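Local coordinates for protein ferredoxin-NADP reductase (Neisseria gonorrhoeae, PDB 5UFA) that probably transfers electrons between NADP(H) and ferredoxin or a similar carrier through its bound FAD, as the reductases of this family do, at residues A[123-128]-A[151-156]; A[229-234]-A[259-264]. All coordinates share one frame; numbering follows the deposited sequence.

Contact 1. Residues A[123-128]-A[151-156]; sequences LVMLCT and VNLIHS. With NAP (NADP nicotinamide-adenine-dinucleotide phosphate), chain E.
Leu123 to Thr128 and Val151 to Ser156 are neighbouring parallel strands in the middle of the six-stranded sheet of the NADP-binding domain, a buried pairing whose C-terminal ends meet the dinucleotide. Backbone bonds alternate between the strands, among them the one from Ile154 N to Met125 O at 2.9 Å. At the start of the pair Leu123 O is gripped twice: Asn152 N reaches it nearly end-on, and Asn152 ND2 bonds it at 3.0 Å from above its carbonyl plane. Asn152 CG stands beside its own backbone N (chi1 -51°), which brings the amide back over that carbonyl; Thr150 and Arg186 hold the same amide from outside.

One face carries Val124, Leu126 and Ile154, branched and aliphatic as suits a buried layer; Leu126 and Ile154 lie under helix 213-218, Val124 against strand 227-233. Ile154 CD1 lies 3.8 Å from Val124 CG1, while the Leu126 and Ile154 side chains lie side by side, CD2 against CB. The other face, packed on helix 133-138, holds Met125, whose bent chain lays CE 3.8 Å from Val151 CG1, and Leu153, whose CD1 touches Cys127 SG. That sulfur also approaches the His155 ring obliquely, 3.7 Å from CD2, and His155 NE2 is satisfied by Gly129 O.

Small polar residues take over near the C-terminal ends of the strands. Ser156 OG and O3B of NADP share a hydrogen bond of 2.7 Å. Thr128 CB lies 3.2 Å from O4B, and Thr128 OG1 is hydrogen-bonded to Asn234 N. The chemistry thus runs from the doubly bonded carbonyl of Leu123, through apolar packing, to one serine hydroxyl that binds the adenosine ribose, while Thr128 lines it with carbon.

Contact 2. Residues A[229-234]-A[259-264]; sequences FMICGN and GQIMME. With NAP (NADP nicotinamide-adenine-dinucleotide phosphate), chain E.
Phe229 to Gly233 and Ile261 to Glu264 are the two parallel strands of a beta-alpha-beta unit, with helix 235-247 between them in sequence and the second strand at the edge of the NADP-binding sheet. Four backbone bonds join them. Phe229 N gives its hydrogen to Gln260 O at 2.8 Å, and Phe229 O accepts from Met262 N. Next, Ile231 N donates to Met262 O, while Ile231 O receives Glu264 N at 2.9 Å. The backbone N-H and C=O of Phe229 and of Ile231 are therefore all satisfied from this one side; Met230 turns its own N and O to strand 122-128.

Ile231 CD1 meets Ile261 CG2 at 3.8 Å on the face covered by helix 235-247, where Phe229 packs edge-to-face on Tyr250; apolar side chains suit this buried layer. On the other, Met230 and Met262 lie side by side, Met230 bent at chi2 and chi3 and Met262 at chi3 alone, bringing Met230 SD against Met262 CE. Glu264, also on the methionine face, comes within about 4 Å of the FAD.

Gly233 has backbone angles that disfavour a side chain and leads into the helix N-cap, Asn234. The asparagine serves both ends of its amide: OD1 caps Glu236 N, and ND2 donates almost straight (172°) to phosphate oxygen O1A of NADP, 2.9 Å away.

From the N terminus, the chain passes through the FAD-binding antiparallel sheet before entering strand 122-128. Contact 1 closes a loop of 22 residues, just over half helical, when strand 150-157 returns beside it. The chain then builds the sheet outward through 184-191 and 200-201, and comes back to place strand 227-233 on the opposite side of 122-128. Contact 2 closes a second loop, around helix 235-247, when 261-265 arrives at the edge. The two loops follow in series, without nesting or crossing. Strands 122-128 and 227-233 join them directly: Leu126 N lies 2.8 Å from Met230 O, a probable hydrogen bond. Ser156 and Thr128 of contact 1 and Asn234 of contact 2 meet the same NADP, and Glu264 ends near the FAD.

Contact 1. Residues A[123-128]-A[151-156]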
# COMPACT_ATOMS: atom_id res chain seq x y z
N LEU A 123 -13.20 -4.84 6.48
CA LEU A 123 -11.78 -4.85 6.19
C LEU A 123 -11.20 -3.47 6.48
O LEU A 123 -11.71 -2.45 5.97
CB LEU A 123 -11.52 -5.25 4.73
CG LEU A 123 -10.06 -5.38 4.26
CD1 LEU A 123 -9.41 -6.57 4.92
CD2 LEU A 123 -9.92 -5.50 2.73
N VAL A 124 -10.15 -3.42 7.29
CA VAL A 124 -9.47 -2.17 7.63
C VAL A 124 -8.02 -2.29 7.21
O VAL A 124 -7.28 -3.14 7.73
CB VAL A 124 -9.57 -1.85 9.14
CG1 VAL A 124 -8.81 -0.53 9.48
CG2 VAL A 124 -11.02 -1.79 9.58
N MET A 125 -7.60 -1.46 6.26
CA MET A 125 -6.22 -1.40 5.81
C MET A 125 -5.52 -0.19 6.44
O MET A 125 -5.99 0.94 6.30
CB MET A 125 -6.16 -1.34 4.28
CG MET A 125 -6.80 -2.55 3.59
SD MET A 125 -7.17 -2.32 1.83
CE MET A 125 -8.35 -0.99 1.84
N LEU A 126 -4.42 -0.43 7.16
CA LEU A 126 -3.66 0.60 7.86
C LEU A 126 -2.27 0.74 7.24
O LEU A 126 -1.50 -0.24 7.20
CB LEU A 126 -3.55 0.26 9.35
CG LEU A 126 -4.86 -0.05 10.09
CD1 LEU A 126 -4.60 -0.75 11.40
CD2 LEU A 126 -5.64 1.25 10.34
N CYS A 127 -1.93 1.94 6.80
CA CYS A 127 -0.65 2.16 6.14
C CYS A 127 -0.04 3.52 6.48
O CYS A 127 -0.72 4.45 6.93
CB CYS A 127 -0.80 2.01 4.63
SG CYS A 127 -2.13 3.01 3.97
N THR A 128 1.27 3.62 6.24
CA THR A 128 2.01 4.86 6.35
C THR A 128 2.73 5.13 5.04
O THR A 128 3.23 4.19 4.40
CB THR A 128 3.06 4.83 7.47
OG1 THR A 128 4.13 3.96 7.09
CG2 THR A 128 2.45 4.36 8.76
N VAL A 151 -15.14 -1.67 3.48
CA VAL A 151 -13.72 -1.70 3.19
C VAL A 151 -13.18 -0.32 3.56
O VAL A 151 -13.70 0.69 3.08
CB VAL A 151 -13.46 -2.08 1.72
CG1 VAL A 151 -12.01 -1.87 1.29
CG2 VAL A 151 -13.86 -3.56 1.51
N ASN A 152 -12.17 -0.28 4.43
CA ASN A 152 -11.70 0.96 5.03
C ASN A 152 -10.20 1.12 4.82
O ASN A 152 -9.44 0.16 4.92
CB ASN A 152 -12.01 1.00 6.54
CG ASN A 152 -13.46 0.69 6.84
OD1 ASN A 152 -14.30 1.59 6.95
ND2 ASN A 152 -13.77 -0.58 6.96
N LEU A 153 -9.78 2.34 4.49
CA LEU A 153 -8.37 2.60 4.25
C LEU A 153 -7.97 3.82 5.06
O LEU A 153 -8.49 4.92 4.84
CB LEU A 153 -8.08 2.80 2.75
CG LEU A 153 -6.65 3.20 2.31
CD1 LEU A 153 -5.60 2.22 2.80
CD2 LEU A 153 -6.57 3.26 0.80
N ILE A 154 -7.08 3.60 6.03
CA ILE A 154 -6.50 4.65 6.86
C ILE A 154 -5.03 4.82 6.48
O ILE A 154 -4.23 3.88 6.57
CB ILE A 154 -6.66 4.34 8.36
CG1 ILE A 154 -8.13 4.49 8.78
CG2 ILE A 154 -5.78 5.25 9.20
CD1 ILE A 154 -8.89 3.22 8.89
N HIS A 155 -4.69 6.03 6.04
CA HIS A 155 -3.39 6.37 5.47
C HIS A 155 -2.72 7.45 6.31
O HIS A 155 -3.26 8.55 6.44
CB HIS A 155 -3.56 6.88 4.04
CG HIS A 155 -2.27 7.09 3.31
ND1 HIS A 155 -2.12 8.04 2.32
CD2 HIS A 155 -1.08 6.47 3.42
CE1 HIS A 155 -0.89 7.99 1.85
NE2 HIS A 155 -0.23 7.04 2.50
N SER A 156 -1.55 7.14 6.87
CA SER A 156 -0.85 8.08 7.75
C SER A 156 0.36 8.66 7.02
O SER A 156 1.23 7.92 6.56
CB SER A 156 -0.39 7.40 9.04
OG SER A 156 0.26 8.34 9.89
PA NAP E . 7.66 7.75 7.43
O1A NAP E . 7.50 6.32 7.71
O2A NAP E . 8.85 8.35 8.21
O5B NAP E . 6.31 8.58 7.81
C5B NAP E . 5.03 8.22 7.26
C4B NAP E . 4.06 8.14 8.41
O4B NAP E . 4.42 7.05 9.30
C3B NAP E . 3.97 9.38 9.29
O3B NAP E . 2.60 9.59 9.61
C2B NAP E . 4.71 8.95 10.55
O2B NAP E . 4.39 9.66 11.76
C1B NAP E . 4.26 7.50 10.63
N9A NAP E . 5.06 6.69 11.54
C8A NAP E . 6.43 6.65 11.63
N7A NAP E . 6.88 5.85 12.56
C5A NAP E . 5.73 5.34 13.14
C6A NAP E . 5.53 4.47 14.23
N6A NAP E . 6.51 3.94 14.95
N1A NAP E . 4.25 4.19 14.58
C2A NAP E . 3.26 4.76 13.89
N3A NAP E . 3.33 5.59 12.84
C4A NAP E . 4.60 5.84 12.52
O3 NAP E . 7.90 7.91 5.87
PN NAP E . 8.08 9.21 4.96
O1N NAP E . 7.55 8.96 3.60
O2N NAP E . 7.55 10.37 5.71
O5D NAP E . 9.66 9.24 4.85
C5D NAP E . 10.35 10.04 3.86
C4D NAP E . 11.80 10.18 4.24
O4D NAP E . 11.95 11.03 5.40
C3D NAP E . 12.52 8.87 4.60
O3D NAP E . 13.89 8.97 4.26
C2D NAP E . 12.39 8.84 6.11
O2D NAP E . 13.33 7.97 6.74
C1D NAP E . 12.59 10.32 6.43
N1N NAP E . 11.97 10.73 7.76
C2N NAP E . 10.70 11.17 7.68
C3N NAP E . 10.02 11.53 8.82
C7N NAP E . 8.57 11.91 8.74
O7N NAP E . 8.00 12.28 9.76
N7N NAP E . 7.98 11.85 7.56
C4N NAP E . 10.67 11.45 10.04
C5N NAP E . 11.98 11.00 10.10
C6N NAP E . 12.62 10.64 8.94
P2B NAP E . 5.31 10.92 12.22
O1X NAP E . 5.16 12.00 11.19
O2X NAP E . 4.80 11.27 13.62
O3X NAP E . 6.77 10.46 12.31

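Contact 2. Residues A[229-234]-A[259-264]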
# COMPACT_ATOMS: atom_id res chain seq x y z
N PHE A 229 -7.78 -6.91 9.69
CA PHE A 229 -6.77 -5.86 9.55
C PHE A 229 -5.65 -6.23 8.59
O PHE A 229 -5.09 -7.33 8.68
CB PHE A 229 -6.13 -5.54 10.90
CG PHE A 229 -6.98 -4.71 11.78
CD1 PHE A 229 -7.01 -3.33 11.61
CD2 PHE A 229 -7.73 -5.28 12.79
CE1 PHE A 229 -7.81 -2.53 12.42
CE2 PHE A 229 -8.52 -4.48 13.63
CZ PHE A 229 -8.55 -3.10 13.44
N MET A 230 -5.28 -5.28 7.74
CA MET A 230 -4.07 -5.32 6.93
C MET A 230 -3.17 -4.18 7.38
O MET A 230 -3.66 -3.06 7.59
CB MET A 230 -4.34 -5.12 5.44
CG MET A 230 -5.58 -5.77 4.87
SD MET A 230 -5.38 -7.52 4.60
CE MET A 230 -4.18 -7.55 3.28
N ILE A 231 -1.87 -4.43 7.50
CA ILE A 231 -0.92 -3.40 7.92
C ILE A 231 0.25 -3.36 6.95
O ILE A 231 0.93 -4.37 6.75
CB ILE A 231 -0.38 -3.63 9.34
CG1 ILE A 231 -1.49 -4.11 10.30
CG2 ILE A 231 0.26 -2.34 9.85
CD1 ILE A 231 -0.99 -4.47 11.69
N CYS A 232 0.52 -2.18 6.40
CA CYS A 232 1.70 -2.04 5.54
C CYS A 232 2.29 -0.65 5.69
O CYS A 232 1.64 0.36 5.43
CB CYS A 232 1.35 -2.31 4.09
SG CYS A 232 2.79 -2.11 2.99
N GLY A 233 3.56 -0.60 6.05
CA GLY A 233 4.20 0.70 6.10
C GLY A 233 5.52 0.62 6.83
O GLY A 233 6.20 -0.41 6.79
N ASN A 234 5.87 1.73 7.46
CA ASN A 234 7.10 1.84 8.22
C ASN A 234 7.24 0.65 9.18
O ASN A 234 6.33 0.40 9.98
CB ASN A 234 7.10 3.15 8.99
CG ASN A 234 8.41 3.40 9.71
OD1 ASN A 234 8.93 2.54 10.45
ND2 ASN A 234 8.95 4.59 9.53
N GLY A 259 -7.03 -16.05 12.03
CA GLY A 259 -6.54 -14.80 12.58
C GLY A 259 -7.20 -13.56 12.01
O GLY A 259 -8.07 -13.67 11.14
N GLN A 260 -6.76 -12.38 12.45
CA GLN A 260 -7.39 -11.14 12.00
C GLN A 260 -6.38 -10.10 11.55
O GLN A 260 -6.77 -8.95 11.32
CB GLN A 260 -8.28 -10.54 13.10
CG GLN A 260 -9.35 -11.47 13.69
CD GLN A 260 -8.80 -12.41 14.77
OE1 GLN A 260 -8.01 -12.01 15.62
NE2 GLN A 260 -9.20 -13.65 14.72
N ILE A 261 -5.10 -10.45 11.45
CA ILE A 261 -4.04 -9.50 11.14
C ILE A 261 -3.15 -10.08 10.04
O ILE A 261 -2.72 -11.24 10.12
CB ILE A 261 -3.19 -9.15 12.39
CG1 ILE A 261 -4.06 -8.72 13.56
CG2 ILE A 261 -2.20 -8.02 12.11
CD1 ILE A 261 -3.27 -8.55 14.87
N MET A 262 -2.89 -9.28 9.02
CA MET A 262 -1.84 -9.53 8.03
C MET A 262 -0.98 -8.28 7.92
O MET A 262 -1.47 -7.14 8.01
CB MET A 262 -2.41 -9.87 6.63
CG MET A 262 -2.97 -11.28 6.48
SD MET A 262 -3.47 -11.64 4.78
CE MET A 262 -4.98 -10.81 4.78
N MET A 263 0.31 -8.47 7.69
CA MET A 263 1.21 -7.33 7.71
C MET A 263 2.38 -7.53 6.76
O MET A 263 2.77 -8.66 6.43
CB MET A 263 1.71 -7.08 9.13
CG MET A 263 2.00 -8.35 9.90
SD MET A 263 2.25 -8.00 11.65
CE MET A 263 3.40 -9.33 12.08
N GLU A 264 2.94 -6.41 6.30
CA GLU A 264 4.09 -6.41 5.42
C GLU A 264 4.84 -5.10 5.62
O GLU A 264 4.22 -4.02 5.62
CB GLU A 264 3.66 -6.56 3.96
CG GLU A 264 4.82 -6.62 2.97
CD GLU A 264 4.33 -6.68 1.53
OE1 GLU A 264 4.16 -5.60 0.92
OE2 GLU A 264 4.09 -7.80 1.02
PA NAP E . 7.66 7.75 7.43
O1A NAP E . 7.50 6.32 7.71
O2A NAP E . 8.85 8.35 8.21
O5B NAP E . 6.31 8.58 7.81
C5B NAP E . 5.03 8.22 7.26
C4B NAP E . 4.06 8.14 8.41
O4B NAP E . 4.42 7.05 9.30
C3B NAP E . 3.97 9.38 9.29
O3B NAP E . 2.60 9.59 9.61
C2B NAP E . 4.71 8.95 10.55
O2B NAP E . 4.39 9.66 11.76
C1B NAP E . 4.26 7.50 10.63
N9A NAP E . 5.06 6.69 11.54
C8A NAP E . 6.43 6.65 11.63
N7A NAP E . 6.88 5.85 12.56
C5A NAP E . 5.73 5.34 13.14
C6A NAP E . 5.53 4.47 14.23
N6A NAP E . 6.51 3.94 14.95
N1A NAP E . 4.25 4.19 14.58
C2A NAP E . 3.26 4.76 13.89
N3A NAP E . 3.33 5.59 12.84
C4A NAP E . 4.60 5.84 12.52
O3 NAP E . 7.90 7.91 5.87
PN NAP E . 8.08 9.21 4.96
O1N NAP E . 7.55 8.96 3.60
O2N NAP E . 7.55 10.37 5.71
O5D NAP E . 9.66 9.24 4.85
C5D NAP E . 10.35 10.04 3.86
C4D NAP E . 11.80 10.18 4.24
O4D NAP E . 11.95 11.03 5.40
C3D NAP E . 12.52 8.87 4.60
O3D NAP E . 13.89 8.97 4.26
C2D NAP E . 12.39 8.84 6.11
O2D NAP E . 13.33 7.97 6.74
C1D NAP E . 12.59 10.32 6.43
N1N NAP E . 11.97 10.73 7.76
C2N NAP E . 10.70 11.17 7.68
C3N NAP E . 10.02 11.53 8.82
C7N NAP E . 8.57 11.91 8.74
O7N NAP E . 8.00 12.28 9.76
N7N NAP E . 7.98 11.85 7.56
C4N NAP E . 10.67 11.45 10.04
C5N NAP E . 11.98 11.00 10.10
C6N NAP E . 12.62 10.64 8.94
P2B NAP E . 5.31 10.92 12.22
O1X NAP E . 5.16 12.00 11.19
O2X NAP E . 4.80 11.27 13.62
O3X NAP E . 6.77 10.46 12.31